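Probable oxidoreductase (Mycobacterium abscessus, PDB 4EYE) probably acts as an oxidoreductase of the quinone oxidoreductase type within the medium-chain dehydrogenase/reductase superfamily, though its substrate is not established. Local coordinates at residues R104-N109 with A135-L140; M147-A152 with G284-T289. All blocks are in the same frame, centred on the assembly; numbering follows the deposited sequence.

Contact 1: R104-N109 with A135-L140; sequences RVMAFN and AEAVAL
M106 reaches from strand 104-108 onto the helix of residues 135-140 and meets it at two residues one turn apart, A137 and L140. Its CG and SD lie beside the A137 methyl, with M106 CG 4.0 Å from A137 CB. The terminal methyl goes further: M106 CE stands 3.6 Å from L140 CB and 3.9 Å from L140 CD1. M106 CE also rests 3.6 Å from A137 O, an ordinary van der Waals approach to a backbone carbonyl. What brings the methyl there is a side chain that leaves with CG opposite the carbonyl carbon (chi1 -67°) and then bends at both chi2 and chi3, so that it runs over A137 before ending against L140. The CA atoms of M106 and V138 are 6.2 Å apart.

The contact is buried, its side-chain part is apolar, and I141 adds a further side chain against M106. In the next shell the strand itself is fixed from both sides: M106 pairs through its backbone with L126, while its neighbours V105 and A107 pair with G88 and T86. V138 turns its side chain onto E85 and A87 of strand 85-92 and onto V339. Near the start of the helix, R104 ties strand to helix through a salt bridge from NH2 to D134 OD1 and a hydrogen bond to L132 O. A short helix laid against the curled β-sheet is consistent with the GroES-like catalytic domain of medium-chain dehydrogenases/reductases, to whose sheet strand 104-108 belongs.

Contact 2: M147-A152 with G284-T289; sequences MYFAYA and GEFLRT
F149 and F286 carry this contact alone, one aromatic side chain from helix 143-154 meeting one from helix 283-289. Followed outward from CB, the F149 side chain first swings its ring away from its own backbone N (chi1 168°), which carries CG and the ring out toward the other helix. One side of the ring then does the touching. F149 CD1 is the first atom to arrive, 4.0 Å from F286 CD2. F149 CE1 comes in deepest: it lies over one face of the F286 ring, displaced toward the rim, and is 3.3 Å from F286 CD2. At the tip, F149 CZ slides past the ring toward the root of the other side chain, 3.5 Å from F286 CG and 3.6 Å from F286 CB.

The two ring centroids are 4.6 Å apart and the planes are inclined at 36°, an oblique pairing between the limits of a stack and an edge-to-face contact. The F149 ring also meets that of W283 and touches V281, whereas F286 stacks with H290, so the pair belongs to a wider aromatic cluster. H290 ND1 is further hydrogen-bonded to F286 O, which also accepts T289 N and, weakly, T289 OG1. Other residues of helix 143-154 face the Rossmann-type domain: Y151 packs on helix 171-182, and its OH is bonded to A176 O.

Between the two helices the chemistry is that of hydrocarbon surfaces. With no polar group of either segment engaged across the interface, cohesion probably comes from dispersion and from the partial removal of the rings from water. No directional bond between the two rings fixes their tilt, which probably also reflects their neighbours W283 and H290.

From the N terminus, contact 1 comes first: it closes a loop from strand 104-108 to helix 134-140, within the GroES-like part of the fold. Helix 143-154 follows at once and opens contact 2, whose loop encloses all six strands of the parallel 3-2-1-4-5-6 Rossmann-type sheet before helix 283-289 returns to meet it. The two loops therefore stand in series, neither nesting nor crossing. Their centres lie about 17 Å apart, yet the segments touch directly, F108 CZ packing 4.2 Å from L287 CD2. This single approach brings strand 104-108, in the curled sheet, next to helix 283-289, which follows the last strand of the Rossmann-type sheet.

Contact 1: R104-N109 with A135-L140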
ATOM      1  N   ARG A 104      -3.893   7.625 -19.050  1.00 19.63           N
ATOM      2  CA  ARG A 104      -4.188   6.750 -17.924  1.00 19.33           C
ATOM      3  C   ARG A 104      -3.094   6.965 -16.846  1.00 18.95           C
ATOM      4  O   ARG A 104      -1.893   6.712 -17.085  1.00 18.98           O
ATOM      5  CB  ARG A 104      -4.144   5.313 -18.365  1.00 19.54           C
ATOM      6  CG  ARG A 104      -5.272   4.922 -19.300  1.00 19.82           C
ATOM      7  CD  ARG A 104      -5.126   3.438 -19.600  1.00 20.00           C
ATOM      8  NE  ARG A 104      -5.498   2.674 -18.429  1.00 19.73           N
ATOM      9  CZ  ARG A 104      -4.974   1.512 -18.018  1.00 19.64           C
ATOM     10  NH1 ARG A 104      -3.918   0.940 -18.606  1.00 19.59           N
ATOM     11  NH2 ARG A 104      -5.474   0.964 -16.904  1.00 19.36           N
ATOM     12  N   VAL A 105      -3.499   7.430 -15.681  1.00 18.36           N
ATOM     13  CA  VAL A 105      -2.553   7.841 -14.640  1.00 18.09           C
ATOM     14  C   VAL A 105      -2.959   7.273 -13.265  1.00 18.16           C
ATOM     15  O   VAL A 105      -4.132   6.923 -13.013  1.00 17.78           O
ATOM     16  CB  VAL A 105      -2.458   9.374 -14.539  1.00 18.03           C
ATOM     17  CG1 VAL A 105      -1.784  10.006 -15.788  1.00 18.07           C
ATOM     18  CG2 VAL A 105      -3.854   9.979 -14.221  1.00 17.78           C
ATOM     19  N   MET A 106      -1.938   7.177 -12.410  1.00 18.52           N
ATOM     20  CA  MET A 106      -2.051   6.966 -10.989  1.00 18.80           C
ATOM     21  C   MET A 106      -1.791   8.313 -10.303  1.00 19.00           C
ATOM     22  O   MET A 106      -0.996   9.116 -10.802  1.00 18.96           O
ATOM     23  CB  MET A 106      -1.019   5.953 -10.541  1.00 19.27           C
ATOM     24  CG  MET A 106      -1.297   4.564 -11.094  1.00 19.75           C
ATOM     25  SD  MET A 106       0.175   3.568 -11.384  1.00 21.51           S
ATOM     26  CE  MET A 106       0.890   3.479  -9.761  1.00 20.74           C
ATOM     27  N   ALA A 107      -2.470   8.561  -9.182  1.00 18.79           N
ATOM     28  CA  ALA A 107      -2.406   9.839  -8.505  1.00 19.15           C
ATOM     29  C   ALA A 107      -2.365   9.597  -6.982  1.00 19.55           C
ATOM     30  O   ALA A 107      -2.981   8.640  -6.446  1.00 19.22           O
ATOM     31  CB  ALA A 107      -3.619  10.691  -8.857  1.00 19.02           C
ATOM     32  N   PHE A 108      -1.647  10.449  -6.276  1.00 20.39           N
ATOM     33  CA  PHE A 108      -1.749  10.438  -4.832  1.00 20.83           C
ATOM     34  C   PHE A 108      -1.913  11.818  -4.278  1.00 21.51           C
ATOM     35  O   PHE A 108      -1.337  12.750  -4.807  1.00 20.95           O
ATOM     36  CB  PHE A 108      -0.595   9.697  -4.221  1.00 21.38           C
ATOM     37  CG  PHE A 108       0.758  10.222  -4.589  1.00 22.20           C
ATOM     38  CD1 PHE A 108       1.419  11.072  -3.711  1.00 22.71           C
ATOM     39  CD2 PHE A 108       1.426   9.803  -5.742  1.00 22.39           C
ATOM     40  CE1 PHE A 108       2.688  11.564  -4.007  1.00 23.09           C
ATOM     41  CE2 PHE A 108       2.735  10.292  -6.030  1.00 23.00           C
ATOM     42  CZ  PHE A 108       3.356  11.160  -5.159  1.00 22.80           C
ATOM     43  N   ASN A 109      -2.701  11.915  -3.199  1.00 22.05           N
ATOM     44  CA  ASN A 109      -2.819  13.153  -2.415  1.00 23.42           C
ATOM     45  C   ASN A 109      -3.189  12.813  -0.948  1.00 23.90           C
ATOM     46  O   ASN A 109      -3.414  11.641  -0.631  1.00 23.13           O
ATOM     47  CB  ASN A 109      -3.867  14.059  -3.044  1.00 23.66           C
ATOM     48  CG  ASN A 109      -3.610  15.540  -2.790  1.00 24.93           C
ATOM     49  OD1 ASN A 109      -2.657  15.939  -2.152  1.00 26.33           O
ATOM     50  ND2 ASN A 109      -4.491  16.363  -3.296  1.00 26.46           N
ATOM     51  N   ALA A 135      -7.858  -0.709 -11.232  1.00 16.83           N
ATOM     52  CA  ALA A 135      -7.776  -1.269  -9.861  1.00 16.51           C
ATOM     53  C   ALA A 135      -6.367  -1.796  -9.517  1.00 16.26           C
ATOM     54  O   ALA A 135      -5.826  -1.554  -8.440  1.00 15.98           O
ATOM     55  CB  ALA A 135      -8.799  -2.365  -9.673  1.00 16.67           C
ATOM     56  N   GLU A 136      -5.793  -2.564 -10.434  1.00 16.34           N
ATOM     57  CA  GLU A 136      -4.437  -3.075 -10.247  1.00 16.27           C
ATOM     58  C   GLU A 136      -3.441  -1.935 -10.165  1.00 16.02           C
ATOM     59  O   GLU A 136      -2.511  -1.992  -9.349  1.00 15.87           O
ATOM     60  CB  GLU A 136      -4.075  -4.050 -11.380  1.00 16.66           C
ATOM     61  CG  GLU A 136      -4.888  -5.363 -11.381  1.00 17.00           C
ATOM     62  CD  GLU A 136      -4.696  -6.151 -12.706  1.00 17.45           C
ATOM     63  OE1 GLU A 136      -4.459  -5.544 -13.770  1.00 17.61           O
ATOM     64  OE2 GLU A 136      -4.706  -7.378 -12.611  1.00 17.98           O
ATOM     65  N   ALA A 137      -3.655  -0.896 -10.971  1.00 16.04           N
ATOM     66  CA  ALA A 137      -2.794   0.286 -10.978  1.00 15.95           C
ATOM     67  C   ALA A 137      -2.905   1.047  -9.658  1.00 15.78           C
ATOM     68  O   ALA A 137      -1.895   1.387  -9.014  1.00 15.66           O
ATOM     69  CB  ALA A 137      -3.129   1.217 -12.129  1.00 16.08           C
ATOM     70  N   VAL A 138      -4.133   1.274  -9.198  1.00 15.79           N
ATOM     71  CA  VAL A 138      -4.254   2.008  -7.888  1.00 15.74           C
ATOM     72  C   VAL A 138      -3.599   1.217  -6.779  1.00 15.75           C
ATOM     73  O   VAL A 138      -2.988   1.793  -5.831  1.00 15.72           O
ATOM     74  CB  VAL A 138      -5.710   2.492  -7.561  1.00 15.82           C
ATOM     75  CG1 VAL A 138      -6.546   1.341  -6.964  1.00 15.81           C
ATOM     76  CG2 VAL A 138      -5.675   3.732  -6.628  1.00 15.89           C
ATOM     77  N   ALA A 139      -3.657  -0.113  -6.883  1.00 15.88           N
ATOM     78  CA  ALA A 139      -3.113  -0.962  -5.867  1.00 15.96           C
ATOM     79  C   ALA A 139      -1.591  -0.778  -5.701  1.00 16.09           C
ATOM     80  O   ALA A 139      -1.079  -0.912  -4.604  1.00 16.04           O
ATOM     81  CB  ALA A 139      -3.433  -2.430  -6.150  1.00 15.99           C
ATOM     82  N   LEU A 140      -0.905  -0.468  -6.798  1.00 16.39           N
ATOM     83  CA  LEU A 140       0.512  -0.141  -6.792  1.00 16.69           C
ATOM     84  C   LEU A 140       0.855   1.059  -5.920  1.00 16.93           C
ATOM     85  O   LEU A 140       1.942   1.134  -5.369  1.00 17.20           O
ATOM     86  CB  LEU A 140       1.036   0.197  -8.198  1.00 16.81           C
ATOM     87  CG  LEU A 140       1.278  -0.860  -9.250  1.00 17.08           C
ATOM     88  CD1 LEU A 140       1.826  -0.229 -10.552  1.00 17.34           C
ATOM     89  CD2 LEU A 140       2.197  -1.996  -8.759  1.00 17.09           C
TER

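Contact 2: M147-A152 with G284-T289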
ATOM      1  N   MET A 147       7.032  -0.691  -0.587  1.00 15.79           N
ATOM      2  CA  MET A 147       7.790  -1.924  -0.501  1.00 15.87           C
ATOM      3  C   MET A 147       8.959  -1.980  -1.488  1.00 16.12           C
ATOM      4  O   MET A 147      10.000  -2.504  -1.123  1.00 16.28           O
ATOM      5  CB  MET A 147       6.890  -3.174  -0.548  1.00 15.76           C
ATOM      6  CG  MET A 147       6.052  -3.418   0.735  1.00 15.75           C
ATOM      7  SD  MET A 147       7.037  -3.362   2.284  1.00 15.94           S
ATOM      8  CE  MET A 147       8.369  -4.501   1.898  1.00 16.03           C
ATOM      9  N   TYR A 148       8.849  -1.341  -2.660  1.00 16.34           N
ATOM     10  CA  TYR A 148      10.005  -1.215  -3.568  1.00 16.70           C
ATOM     11  C   TYR A 148      11.115  -0.425  -2.862  1.00 17.04           C
ATOM     12  O   TYR A 148      12.263  -0.869  -2.800  1.00 17.25           O
ATOM     13  CB  TYR A 148       9.670  -0.544  -4.898  1.00 16.84           C
ATOM     14  CG  TYR A 148      10.765  -0.749  -5.916  1.00 17.21           C
ATOM     15  CD1 TYR A 148      10.708  -1.817  -6.809  1.00 17.42           C
ATOM     16  CD2 TYR A 148      11.860   0.078  -5.958  1.00 17.53           C
ATOM     17  CE1 TYR A 148      11.716  -2.056  -7.719  1.00 17.80           C
ATOM     18  CE2 TYR A 148      12.893  -0.151  -6.861  1.00 17.91           C
ATOM     19  CZ  TYR A 148      12.784  -1.222  -7.759  1.00 18.01           C
ATOM     20  OH  TYR A 148      13.783  -1.448  -8.650  1.00 18.48           O
ATOM     21  N   PHE A 149      10.761   0.750  -2.368  1.00 17.17           N
ATOM     22  CA  PHE A 149      11.647   1.550  -1.537  1.00 17.60           C
ATOM     23  C   PHE A 149      12.239   0.784  -0.352  1.00 17.79           C
ATOM     24  O   PHE A 149      13.440   0.822  -0.150  1.00 18.17           O
ATOM     25  CB  PHE A 149      10.866   2.757  -1.032  1.00 17.65           C
ATOM     26  CG  PHE A 149      11.543   3.524   0.067  1.00 18.02           C
ATOM     27  CD1 PHE A 149      12.691   4.291  -0.191  1.00 18.36           C
ATOM     28  CD2 PHE A 149      10.990   3.562   1.325  1.00 18.08           C
ATOM     29  CE1 PHE A 149      13.272   5.053   0.809  1.00 18.80           C
ATOM     30  CE2 PHE A 149      11.584   4.322   2.345  1.00 18.50           C
ATOM     31  CZ  PHE A 149      12.713   5.069   2.082  1.00 18.81           C
ATOM     32  N   ALA A 150      11.397   0.089   0.416  1.00 17.80           N
ATOM     33  CA  ALA A 150      11.867  -0.691   1.568  1.00 18.18           C
ATOM     34  C   ALA A 150      12.924  -1.696   1.169  1.00 18.44           C
ATOM     35  O   ALA A 150      13.949  -1.865   1.855  1.00 18.72           O
ATOM     36  CB  ALA A 150      10.702  -1.459   2.255  1.00 17.88           C
ATOM     37  N   TYR A 151      12.639  -2.422   0.103  1.00 18.52           N
ATOM     38  CA  TYR A 151      13.572  -3.446  -0.381  1.00 18.96           C
ATOM     39  C   TYR A 151      14.812  -2.901  -1.087  1.00 19.81           C
ATOM     40  O   TYR A 151      15.974  -3.268  -0.759  1.00 20.54           O
ATOM     41  CB  TYR A 151      12.841  -4.378  -1.330  1.00 18.71           C
ATOM     42  CG  TYR A 151      11.909  -5.365  -0.673  1.00 18.44           C
ATOM     43  CD1 TYR A 151      12.178  -5.907   0.563  1.00 18.40           C
ATOM     44  CD2 TYR A 151      10.762  -5.800  -1.341  1.00 18.23           C
ATOM     45  CE1 TYR A 151      11.335  -6.865   1.126  1.00 18.36           C
ATOM     46  CE2 TYR A 151       9.912  -6.713  -0.774  1.00 18.12           C
ATOM     47  CZ  TYR A 151      10.179  -7.259   0.433  1.00 18.17           C
ATOM     48  OH  TYR A 151       9.309  -8.237   0.931  1.00 18.03           O
ATOM     49  N   ALA A 152      14.607  -1.988  -2.015  1.00 20.01           N
ATOM     50  CA  ALA A 152      15.703  -1.534  -2.864  1.00 20.57           C
ATOM     51  C   ALA A 152      16.592  -0.545  -2.147  1.00 21.25           C
ATOM     52  O   ALA A 152      17.807  -0.636  -2.263  1.00 22.51           O
ATOM     53  CB  ALA A 152      15.157  -0.928  -4.125  1.00 19.97           C
ATOM     54  N   GLY A 284       6.800   8.115   2.890  1.00 23.46           N
ATOM     55  CA  GLY A 284       6.246   9.495   2.760  1.00 24.11           C
ATOM     56  C   GLY A 284       7.289  10.532   3.126  1.00 25.75           C
ATOM     57  O   GLY A 284       7.581  11.450   2.365  1.00 25.75           O
ATOM     58  N   GLU A 285       7.919  10.342   4.283  1.00 27.37           N
ATOM     59  CA  GLU A 285       8.912  11.277   4.753  1.00 28.21           C
ATOM     60  C   GLU A 285      10.113  11.289   3.816  1.00 26.89           C
ATOM     61  O   GLU A 285      10.668  12.339   3.511  1.00 26.14           O
ATOM     62  CB  GLU A 285       9.321  10.915   6.187  1.00 31.70           C
ATOM     63  CG  GLU A 285      10.370  11.832   6.781  1.00 35.73           C
ATOM     64  CD  GLU A 285       9.909  13.277   6.759  1.00 38.54           C
ATOM     65  OE1 GLU A 285       8.712  13.509   7.071  1.00 42.41           O
ATOM     66  OE2 GLU A 285      10.721  14.163   6.420  1.00 41.82           O
ATOM     67  N   PHE A 286      10.525  10.125   3.353  1.00 25.14           N
ATOM     68  CA  PHE A 286      11.663  10.061   2.421  1.00 24.73           C
ATOM     69  C   PHE A 286      11.379  10.794   1.120  1.00 24.48           C
ATOM     70  O   PHE A 286      12.212  11.524   0.598  1.00 23.87           O
ATOM     71  CB  PHE A 286      12.022   8.588   2.124  1.00 24.06           C
ATOM     72  CG  PHE A 286      13.228   8.431   1.248  1.00 23.76           C
ATOM     73  CD1 PHE A 286      14.505   8.522   1.782  1.00 23.93           C
ATOM     74  CD2 PHE A 286      13.089   8.223  -0.115  1.00 23.26           C
ATOM     75  CE1 PHE A 286      15.621   8.373   0.967  1.00 24.38           C
ATOM     76  CE2 PHE A 286      14.209   8.115  -0.951  1.00 23.38           C
ATOM     77  CZ  PHE A 286      15.470   8.183  -0.411  1.00 23.66           C
ATOM     78  N   LEU A 287      10.183  10.559   0.585  1.00 25.16           N
ATOM     79  CA  LEU A 287       9.770  11.134  -0.659  1.00 26.34           C
ATOM     80  C   LEU A 287       9.753  12.671  -0.588  1.00 27.54           C
ATOM     81  O   LEU A 287      10.141  13.358  -1.543  1.00 27.24           O
ATOM     82  CB  LEU A 287       8.395  10.536  -1.042  1.00 26.80           C
ATOM     83  CG  LEU A 287       7.837  10.747  -2.423  1.00 27.90           C
ATOM     84  CD1 LEU A 287       8.840  10.246  -3.439  1.00 27.83           C
ATOM     85  CD2 LEU A 287       6.474  10.057  -2.537  1.00 27.77           C
ATOM     86  N   ARG A 288       9.371  13.203   0.569  1.00 28.22           N
ATOM     87  CA  ARG A 288       9.383  14.635   0.810  1.00 29.70           C
ATOM     88  C   ARG A 288      10.744  15.276   0.514  1.00 30.44           C
ATOM     89  O   ARG A 288      10.806  16.396   0.019  1.00 31.43           O
ATOM     90  CB  ARG A 288       8.956  14.979   2.279  1.00 30.15           C
ATOM     91  N   THR A 289      11.832  14.591   0.824  1.00 30.65           N
ATOM     92  CA  THR A 289      13.153  15.162   0.594  1.00 31.14           C
ATOM     93  C   THR A 289      13.878  14.549  -0.600  1.00 29.72           C
ATOM     94  O   THR A 289      14.974  14.946  -0.905  1.00 29.64           O
ATOM     95  CB  THR A 289      14.046  15.060   1.864  1.00 32.30           C
ATOM     96  OG1 THR A 289      13.987  13.736   2.399  1.00 35.21           O
ATOM     97  CG2 THR A 289      13.563  16.083   2.949  1.00 34.05           C
TER